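Local coordinates for protein terminal uridylyltransferase 1 (Trypanosoma brucei, PDB 5HZD) that adds uridines from UTP to the 3' hydroxyl of guide RNAs, ribosomal RNAs and some mRNAs in trypanosome mitochondrial RNA editing, at residues Asp211-Val219 and Val231-Met240; Lys427-Val437 and Arg456-Glu466. All coordinates share one frame; numbering follows the deposited sequence.

Interaction 1 of 2, residues Asp211-Val219 and Val231-Met240; sequences DRLLLEGSV and VWWNRTSDMM
Arg212 opens the contact by laying its aliphatic chain over one face of the Trp233 indole. Its CG stands 3.5 Å from the centroid of the six-membered ring and 14° off the ring normal, which defines a CH-pi contact. The chain bends at chi3 (-62°), and the guanidinium is turned steeply against the indole plane, so the methylenes rather than the charged group cover the ring; NH1 comes near Ser237. One turn on, Leu215 CD2 comes obliquely to the same indole, 3.6 Å from Trp233 CH2, and also meets the sulfur of Met240. Glu216 follows with its extended chain: OE2 accepts from Trp233 NE1 at 3.0 Å with an N-H...O angle of 150°, on the anti side of the carboxylate and somewhat out of its plane, while its CG touches both Val231 CG1 (3.7 Å) and Met240 SD (3.6 Å). Val219 ends the row, its CG2 facing Met240 CE at 4.0 Å. Met240 CB closes the other face of the indole, 3.5 Å above the plane and over its centre. Helix 209-223 thus packs on the hairpin of strands 228-233 and 239-244, at the edge of an antiparallel sheet whose strand 198-203 adds Phe201 against Val219 and Met240. Chemically, the indole is held between methylenes on both faces, and its N-H is hydrogen-bonded to a carboxylate, which together with the packing probably restrains the ring's rotation.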
# COMPACT_ATOMS: atom_id res chain seq x y z
N ASP A 211 -35.71 -21.80 23.16
CA ASP A 211 -34.96 -20.65 22.60
C ASP A 211 -33.46 -20.83 22.79
O ASP A 211 -32.66 -20.54 21.87
CB ASP A 211 -35.34 -19.34 23.28
CG ASP A 211 -36.71 -18.83 22.90
OD1 ASP A 211 -37.08 -18.89 21.70
OD2 ASP A 211 -37.43 -18.38 23.83
N ARG A 212 -33.05 -21.27 23.98
CA ARG A 212 -31.62 -21.47 24.27
C ARG A 212 -31.02 -22.50 23.32
O ARG A 212 -29.90 -22.30 22.82
CB ARG A 212 -31.39 -21.91 25.74
CG ARG A 212 -31.71 -20.82 26.79
CD ARG A 212 -31.23 -21.15 28.23
NE ARG A 212 -31.83 -22.34 28.80
CZ ARG A 212 -32.99 -22.37 29.47
NH1 ARG A 212 -33.71 -21.26 29.64
NH2 ARG A 212 -33.45 -23.52 29.96
N LEU A 213 -31.74 -23.58 23.06
CA LEU A 213 -31.24 -24.61 22.14
C LEU A 213 -31.15 -24.10 20.71
O LEU A 213 -30.23 -24.47 19.97
CB LEU A 213 -32.09 -25.88 22.20
CG LEU A 213 -31.98 -26.67 23.51
CD1 LEU A 213 -33.00 -27.79 23.51
CD2 LEU A 213 -30.59 -27.23 23.69
N LEU A 214 -32.06 -23.21 20.34
CA LEU A 214 -32.04 -22.65 19.00
C LEU A 214 -30.85 -21.72 18.83
O LEU A 214 -30.18 -21.75 17.80
CB LEU A 214 -33.37 -21.93 18.67
CG LEU A 214 -34.53 -22.89 18.38
CD1 LEU A 214 -35.90 -22.16 18.33
CD2 LEU A 214 -34.27 -23.62 17.08
N LEU A 215 -30.58 -20.88 19.83
CA LEU A 215 -29.44 -19.96 19.70
C LEU A 215 -28.14 -20.74 19.64
O LEU A 215 -27.26 -20.46 18.81
CB LEU A 215 -29.41 -18.95 20.86
CG LEU A 215 -28.26 -17.95 20.89
CD1 LEU A 215 -28.11 -17.20 19.55
CD2 LEU A 215 -28.35 -16.95 22.06
N GLU A 216 -27.99 -21.72 20.53
CA GLU A 216 -26.77 -22.53 20.53
C GLU A 216 -26.61 -23.25 19.20
O GLU A 216 -25.49 -23.37 18.66
CB GLU A 216 -26.80 -23.54 21.67
CG GLU A 216 -26.75 -22.91 23.05
CD GLU A 216 -26.92 -23.93 24.16
OE1 GLU A 216 -26.38 -25.06 24.00
OE2 GLU A 216 -27.59 -23.61 25.16
N GLY A 217 -27.73 -23.73 18.68
CA GLY A 217 -27.78 -24.40 17.38
C GLY A 217 -27.30 -23.50 16.26
O GLY A 217 -26.56 -23.94 15.38
N SER A 218 -27.75 -22.24 16.27
CA SER A 218 -27.33 -21.27 15.27
C SER A 218 -25.83 -21.05 15.30
O SER A 218 -25.17 -20.94 14.25
CB SER A 218 -28.04 -19.93 15.50
OG SER A 218 -29.40 -20.03 15.10
N VAL A 219 -25.29 -20.95 16.51
CA VAL A 219 -23.85 -20.77 16.65
C VAL A 219 -23.10 -22.00 16.12
O VAL A 219 -22.15 -21.88 15.33
CB VAL A 219 -23.46 -20.49 18.09
CG1 VAL A 219 -21.97 -20.56 18.27
CG2 VAL A 219 -24.00 -19.10 18.51
N VAL A 231 -20.25 -23.08 25.73
CA VAL A 231 -21.38 -22.17 25.67
C VAL A 231 -22.01 -22.14 27.05
O VAL A 231 -22.18 -23.20 27.67
CB VAL A 231 -22.43 -22.67 24.68
CG1 VAL A 231 -23.72 -21.92 24.86
CG2 VAL A 231 -21.92 -22.52 23.26
N TRP A 232 -22.33 -20.95 27.56
CA TRP A 232 -22.99 -20.85 28.87
C TRP A 232 -23.96 -19.67 29.01
O TRP A 232 -23.81 -18.64 28.35
CB TRP A 232 -21.95 -20.86 29.99
CG TRP A 232 -21.02 -19.67 30.08
CD1 TRP A 232 -21.08 -18.67 31.01
CD2 TRP A 232 -19.86 -19.38 29.26
NE1 TRP A 232 -20.05 -17.78 30.81
CE2 TRP A 232 -19.29 -18.19 29.75
CE3 TRP A 232 -19.26 -20.02 28.16
CZ2 TRP A 232 -18.15 -17.60 29.17
CZ3 TRP A 232 -18.12 -19.43 27.58
CH2 TRP A 232 -17.59 -18.23 28.09
N TRP A 233 -24.96 -19.82 29.87
CA TRP A 233 -26.00 -18.81 30.04
C TRP A 233 -25.98 -18.17 31.42
O TRP A 233 -25.60 -18.81 32.40
CB TRP A 233 -27.37 -19.43 29.81
CG TRP A 233 -27.65 -19.81 28.41
CD1 TRP A 233 -27.25 -20.94 27.76
CD2 TRP A 233 -28.41 -19.04 27.46
NE1 TRP A 233 -27.68 -20.92 26.45
CE2 TRP A 233 -28.41 -19.77 26.25
CE3 TRP A 233 -29.06 -17.81 27.52
CZ2 TRP A 233 -29.07 -19.31 25.11
CZ3 TRP A 233 -29.72 -17.35 26.38
CH2 TRP A 233 -29.71 -18.09 25.19
N ASN A 234 -26.42 -16.92 31.50
CA ASN A 234 -26.57 -16.29 32.81
C ASN A 234 -27.84 -16.72 33.54
O ASN A 234 -28.68 -17.46 32.99
CB ASN A 234 -26.41 -14.77 32.75
CG ASN A 234 -27.58 -14.08 32.09
OD1 ASN A 234 -28.44 -14.72 31.49
ND2 ASN A 234 -27.63 -12.76 32.21
N ARG A 235 -28.00 -16.26 34.77
CA ARG A 235 -29.00 -16.84 35.67
C ARG A 235 -30.39 -16.49 35.16
O ARG A 235 -31.34 -17.23 35.36
CB ARG A 235 -28.82 -16.33 37.12
CG ARG A 235 -27.43 -16.54 37.82
CD ARG A 235 -26.35 -17.24 36.95
NE ARG A 235 -25.10 -16.49 36.76
CZ ARG A 235 -24.98 -15.23 36.33
NH1 ARG A 235 -26.05 -14.49 36.05
NH2 ARG A 235 -23.78 -14.69 36.20
N THR A 236 -30.49 -15.34 34.47
CA THR A 236 -31.77 -14.83 33.98
C THR A 236 -32.08 -15.25 32.53
O THR A 236 -33.12 -14.85 31.98
CB THR A 236 -31.82 -13.30 34.08
OG1 THR A 236 -30.55 -12.75 33.71
CG2 THR A 236 -32.14 -12.87 35.50
N SER A 237 -31.21 -16.07 31.95
CA SER A 237 -31.40 -16.59 30.59
C SER A 237 -31.54 -15.50 29.55
O SER A 237 -32.28 -15.67 28.57
CB SER A 237 -32.62 -17.51 30.52
OG SER A 237 -32.42 -18.70 31.26
N ASP A 238 -30.85 -14.38 29.75
CA ASP A 238 -30.90 -13.29 28.77
C ASP A 238 -29.53 -12.87 28.27
O ASP A 238 -29.37 -11.84 27.60
CB ASP A 238 -31.73 -12.09 29.27
CG ASP A 238 -31.27 -11.58 30.64
OD1 ASP A 238 -30.19 -11.99 31.12
OD2 ASP A 238 -32.01 -10.75 31.22
N MET A 239 -28.53 -13.69 28.57
CA MET A 239 -27.23 -13.51 27.99
C MET A 239 -26.60 -14.87 27.80
O MET A 239 -26.58 -15.68 28.72
CB MET A 239 -26.34 -12.63 28.87
CG MET A 239 -24.95 -12.52 28.31
SD MET A 239 -23.89 -11.57 29.41
CE MET A 239 -23.98 -12.56 30.89
N MET A 240 -26.10 -15.13 26.60
CA MET A 240 -25.37 -16.36 26.34
C MET A 240 -23.96 -16.01 25.92
O MET A 240 -23.74 -15.18 25.05
CB MET A 240 -26.01 -17.19 25.21
CG MET A 240 -25.39 -18.60 25.09
SD MET A 240 -25.92 -19.50 23.61
CE MET A 240 -24.74 -18.88 22.39

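Interaction 2 of 2, residues Lys427-Val437 and Arg456-Glu466; sequences KRMLGWHVEDV and RHPTRYELCIE
Trp432 and Tyr461 form an offset stack in the Cid1-like poly(A) polymerase region; Trp432 directly follows Gly431, whose Schellman motif closes a weakly bonded helical turn around 427-430. The five-membered ring of Trp432 and the phenol ring have centroids 4.1 Å apart and planes only 12° from parallel, although the two side chains run at about a right angle to each other. The closest approach is Trp432 CG to Tyr461 CE1, 3.3 Å, and Trp432 CB adds a CH-pi contact over the same phenol face. Leu430 CD1 covers the opposite indole face, while Cys464 CB comes to the indole edge at CE3; Trp432 NE1 is bonded to Asn472 of the proposed nucleotide recognition motif, to which Ile465 and Glu466 are also assigned. Beyond the stack, the Glu435 carboxylate splits its oxygens between two protein donors. OE1 offers its syn lone pair to Arg460 NH1 in a 3.0 Å salt bridge, with OE1 close to the guanidinium plane of Arg460, whereas OE2 takes Tyr461 N along a nearly straight bond (178°) from above the carboxylate plane; a water joins OE2 to Glu462 OE1. Pro458 CD lies over a face of the Arg460 guanidinium, whose NH1 also bonds Ser7 in the zinc finger. Ordered waters tie Asp436 N and O to Thr459 O and N. Lys427, extended beyond CG, reaches two successive carbonyls and also Trp412 O: its NZ lies 2.8 Å from Tyr461 O, in the carbonyl plane, and 3.1 Å from Glu462 O, well above that carbonyl's plane.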
# COMPACT_ATOMS: atom_id res chain seq x y z
N LYS A 427 8.54 10.98 -24.45
CA LYS A 427 7.29 11.72 -24.25
C LYS A 427 6.44 11.73 -25.51
O LYS A 427 5.22 11.50 -25.42
CB LYS A 427 7.59 13.15 -23.78
CG LYS A 427 8.21 13.17 -22.37
CD LYS A 427 8.40 14.59 -21.89
CE LYS A 427 9.23 14.58 -20.56
NZ LYS A 427 9.37 15.98 -20.01
N ARG A 428 7.08 11.90 -26.66
CA ARG A 428 6.38 11.95 -27.94
C ARG A 428 5.63 10.64 -28.19
O ARG A 428 4.51 10.66 -28.71
CB ARG A 428 7.34 12.31 -29.08
CG ARG A 428 6.63 12.36 -30.43
CD ARG A 428 7.60 12.76 -31.52
NE ARG A 428 8.07 14.14 -31.36
CZ ARG A 428 7.51 15.20 -31.93
NH1 ARG A 428 6.45 15.04 -32.71
NH2 ARG A 428 8.00 16.41 -31.72
N MET A 429 6.17 9.50 -27.74
CA MET A 429 5.47 8.22 -27.94
C MET A 429 4.10 8.23 -27.28
O MET A 429 3.14 7.69 -27.83
CB MET A 429 6.31 7.02 -27.45
CG MET A 429 7.52 6.73 -28.35
SD MET A 429 8.58 5.54 -27.53
CE MET A 429 7.25 4.39 -27.19
N LEU A 430 3.98 8.88 -26.11
CA LEU A 430 2.70 8.90 -25.39
C LEU A 430 1.84 10.12 -25.68
O LEU A 430 0.72 10.23 -25.16
CB LEU A 430 2.97 8.84 -23.88
CG LEU A 430 3.85 7.68 -23.39
CD1 LEU A 430 3.84 7.59 -21.85
CD2 LEU A 430 3.37 6.35 -23.96
N GLY A 431 2.37 11.05 -26.47
CA GLY A 431 1.71 12.31 -26.76
C GLY A 431 1.89 13.27 -25.59
O GLY A 431 1.09 14.20 -25.43
N TRP A 432 2.94 13.06 -24.82
CA TRP A 432 3.21 13.89 -23.64
C TRP A 432 4.33 14.92 -23.92
O TRP A 432 4.90 15.51 -22.99
CB TRP A 432 3.62 12.99 -22.47
CG TRP A 432 2.52 12.14 -21.94
CD1 TRP A 432 1.22 12.06 -22.40
CD2 TRP A 432 2.60 11.24 -20.83
NE1 TRP A 432 0.50 11.17 -21.64
CE2 TRP A 432 1.33 10.64 -20.68
CE3 TRP A 432 3.64 10.86 -19.98
CZ2 TRP A 432 1.06 9.70 -19.69
CZ3 TRP A 432 3.38 9.96 -18.98
CH2 TRP A 432 2.09 9.37 -18.84
N HIS A 433 4.63 15.14 -25.19
CA HIS A 433 5.68 16.09 -25.58
C HIS A 433 5.16 17.53 -25.68
O HIS A 433 5.95 18.46 -25.89
CB HIS A 433 6.28 15.67 -26.91
CG HIS A 433 5.29 15.64 -28.02
ND1 HIS A 433 4.17 14.83 -27.99
CD2 HIS A 433 5.22 16.34 -29.18
CE1 HIS A 433 3.46 15.03 -29.08
NE2 HIS A 433 4.07 15.94 -29.82
N VAL A 434 3.85 17.70 -25.56
CA VAL A 434 3.21 19.02 -25.58
C VAL A 434 2.20 19.08 -24.43
O VAL A 434 1.46 18.12 -24.22
CB VAL A 434 2.44 19.23 -26.91
CG1 VAL A 434 1.71 20.58 -26.92
CG2 VAL A 434 3.38 19.14 -28.10
N GLU A 435 2.16 20.20 -23.69
CA GLU A 435 1.12 20.37 -22.69
C GLU A 435 0.04 21.28 -23.25
O GLU A 435 0.31 22.14 -24.08
CB GLU A 435 1.67 21.01 -21.40
CG GLU A 435 2.62 20.17 -20.59
CD GLU A 435 3.21 20.95 -19.40
OE1 GLU A 435 2.74 22.10 -19.15
OE2 GLU A 435 4.13 20.44 -18.73
N ASP A 436 -1.18 21.07 -22.78
CA ASP A 436 -2.32 21.95 -23.07
C ASP A 436 -2.36 23.01 -21.97
O ASP A 436 -2.85 22.75 -20.86
CB ASP A 436 -3.61 21.13 -23.05
CG ASP A 436 -4.78 21.86 -23.68
OD1 ASP A 436 -4.70 23.10 -23.84
OD2 ASP A 436 -5.78 21.19 -24.01
N VAL A 437 -1.81 24.20 -22.26
CA VAL A 437 -1.70 25.27 -21.26
C VAL A 437 -2.68 26.43 -21.51
O VAL A 437 -3.79 26.23 -22.01
CB VAL A 437 -0.26 25.85 -21.19
CG1 VAL A 437 0.75 24.75 -20.89
CG2 VAL A 437 0.09 26.56 -22.48
N ARG A 456 -2.38 28.42 -14.10
CA ARG A 456 -3.42 27.44 -14.39
C ARG A 456 -3.13 26.16 -13.64
O ARG A 456 -2.20 26.11 -12.83
CB ARG A 456 -3.48 27.17 -15.90
CG ARG A 456 -4.89 27.20 -16.45
CD ARG A 456 -4.94 26.98 -17.95
NE ARG A 456 -4.78 25.57 -18.33
CZ ARG A 456 -5.70 24.63 -18.10
NH1 ARG A 456 -6.83 24.93 -17.49
NH2 ARG A 456 -5.47 23.38 -18.48
N HIS A 457 -3.92 25.12 -13.89
CA HIS A 457 -3.57 23.78 -13.42
C HIS A 457 -3.61 22.78 -14.56
O HIS A 457 -4.47 21.91 -14.60
CB HIS A 457 -4.51 23.32 -12.30
CG HIS A 457 -4.14 23.85 -10.95
ND1 HIS A 457 -4.96 24.69 -10.23
CD2 HIS A 457 -3.04 23.66 -10.19
CE1 HIS A 457 -4.38 25.00 -9.09
NE2 HIS A 457 -3.21 24.39 -9.04
N PRO A 458 -2.66 22.92 -15.50
CA PRO A 458 -2.67 22.00 -16.63
C PRO A 458 -2.23 20.60 -16.20
O PRO A 458 -1.67 20.40 -15.11
CB PRO A 458 -1.62 22.61 -17.58
CG PRO A 458 -1.36 24.03 -17.06
CD PRO A 458 -1.57 23.90 -15.58
N THR A 459 -2.48 19.62 -17.06
CA THR A 459 -1.82 18.34 -16.88
C THR A 459 -0.38 18.60 -17.28
O THR A 459 -0.12 19.03 -18.39
CB THR A 459 -2.44 17.32 -17.84
OG1 THR A 459 -3.81 17.11 -17.45
CG2 THR A 459 -1.68 16.03 -17.77
N ARG A 460 0.55 18.33 -16.36
CA ARG A 460 1.96 18.68 -16.59
C ARG A 460 2.70 17.44 -17.07
O ARG A 460 2.35 16.30 -16.69
CB ARG A 460 2.61 19.13 -15.28
CG ARG A 460 2.05 20.44 -14.74
CD ARG A 460 2.31 21.57 -15.70
NE ARG A 460 2.02 22.87 -15.10
CZ ARG A 460 2.11 24.03 -15.72
NH1 ARG A 460 2.51 24.11 -17.00
NH2 ARG A 460 1.81 25.13 -15.06
N TYR A 461 3.69 17.67 -17.93
CA TYR A 461 4.52 16.60 -18.48
C TYR A 461 5.99 16.97 -18.30
O TYR A 461 6.83 16.70 -19.15
CB TYR A 461 4.23 16.39 -19.97
CG TYR A 461 2.82 15.90 -20.26
CD1 TYR A 461 2.30 14.78 -19.62
CD2 TYR A 461 2.02 16.55 -21.20
CE1 TYR A 461 1.02 14.32 -19.89
CE2 TYR A 461 0.72 16.10 -21.47
CZ TYR A 461 0.24 14.98 -20.82
OH TYR A 461 -1.04 14.52 -21.08
N GLU A 462 6.29 17.62 -17.17
CA GLU A 462 7.66 17.96 -16.84
C GLU A 462 8.42 16.73 -16.38
O GLU A 462 9.50 16.41 -16.92
CB GLU A 462 7.66 18.98 -15.70
CG GLU A 462 8.97 19.68 -15.49
CD GLU A 462 9.39 20.62 -16.62
OE1 GLU A 462 8.55 21.34 -17.24
OE2 GLU A 462 10.61 20.64 -16.89
N LEU A 463 7.88 16.08 -15.36
CA LEU A 463 8.41 14.80 -14.92
C LEU A 463 7.38 13.75 -15.25
O LEU A 463 6.23 13.83 -14.77
CB LEU A 463 8.63 14.81 -13.41
CG LEU A 463 9.45 15.95 -12.81
CD1 LEU A 463 9.71 15.64 -11.34
CD2 LEU A 463 10.76 16.10 -13.57
N CYS A 464 7.75 12.76 -16.07
CA CYS A 464 6.75 11.81 -16.55
C CYS A 464 6.98 10.39 -16.08
O CYS A 464 8.07 9.83 -16.28
CB CYS A 464 6.73 11.81 -18.08
SG CYS A 464 6.15 13.38 -18.76
N ILE A 465 5.95 9.80 -15.47
CA ILE A 465 5.99 8.40 -15.06
C ILE A 465 4.67 7.81 -15.56
O ILE A 465 3.58 8.29 -15.20
CB ILE A 465 6.04 8.28 -13.53
CG1 ILE A 465 7.32 8.93 -13.00
CG2 ILE A 465 6.01 6.82 -13.13
CD1 ILE A 465 7.41 8.84 -11.45
N GLU A 466 4.77 6.81 -16.44
CA GLU A 466 3.57 6.21 -17.03
C GLU A 466 2.95 5.22 -16.03
O GLU A 466 3.63 4.33 -15.50
CB GLU A 466 3.94 5.51 -18.35
CG GLU A 466 2.74 4.83 -19.05
CD GLU A 466 3.00 4.32 -20.47
OE1 GLU A 466 4.16 4.07 -20.88
OE2 GLU A 466 2.00 4.16 -21.21
O HOH W 1 6.60 17.66 -22.33
O HOH W 2 5.81 22.25 -17.53
O HOH W 3 -1.40 19.12 -20.76
O HOH W 4 -3.96 20.44 -19.46

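In the fold
The two contacts stand on opposite sides of the chain's centre, about 66 Å apart between their own centres and about 48 Å between nearest atoms, so neither touches the other. Interaction 1 packs a helix on a hairpin that belongs to the four-stranded antiparallel sheet, about 43 Å from the chain centre and away from the annotated sites. Interaction 2 is about 26 Å from that centre and comes near two sites: the Ile465 side chain is about 7 Å from that of Tyr337, which binds UTP, and the Arg460 side chain about 9 Å from the zinc ion. Through Arg460 to Ser7 of the zinc finger, required for catalytic-domain folding, and Trp432 to Asn472 of the proposed nucleotide recognition motif, it links the two.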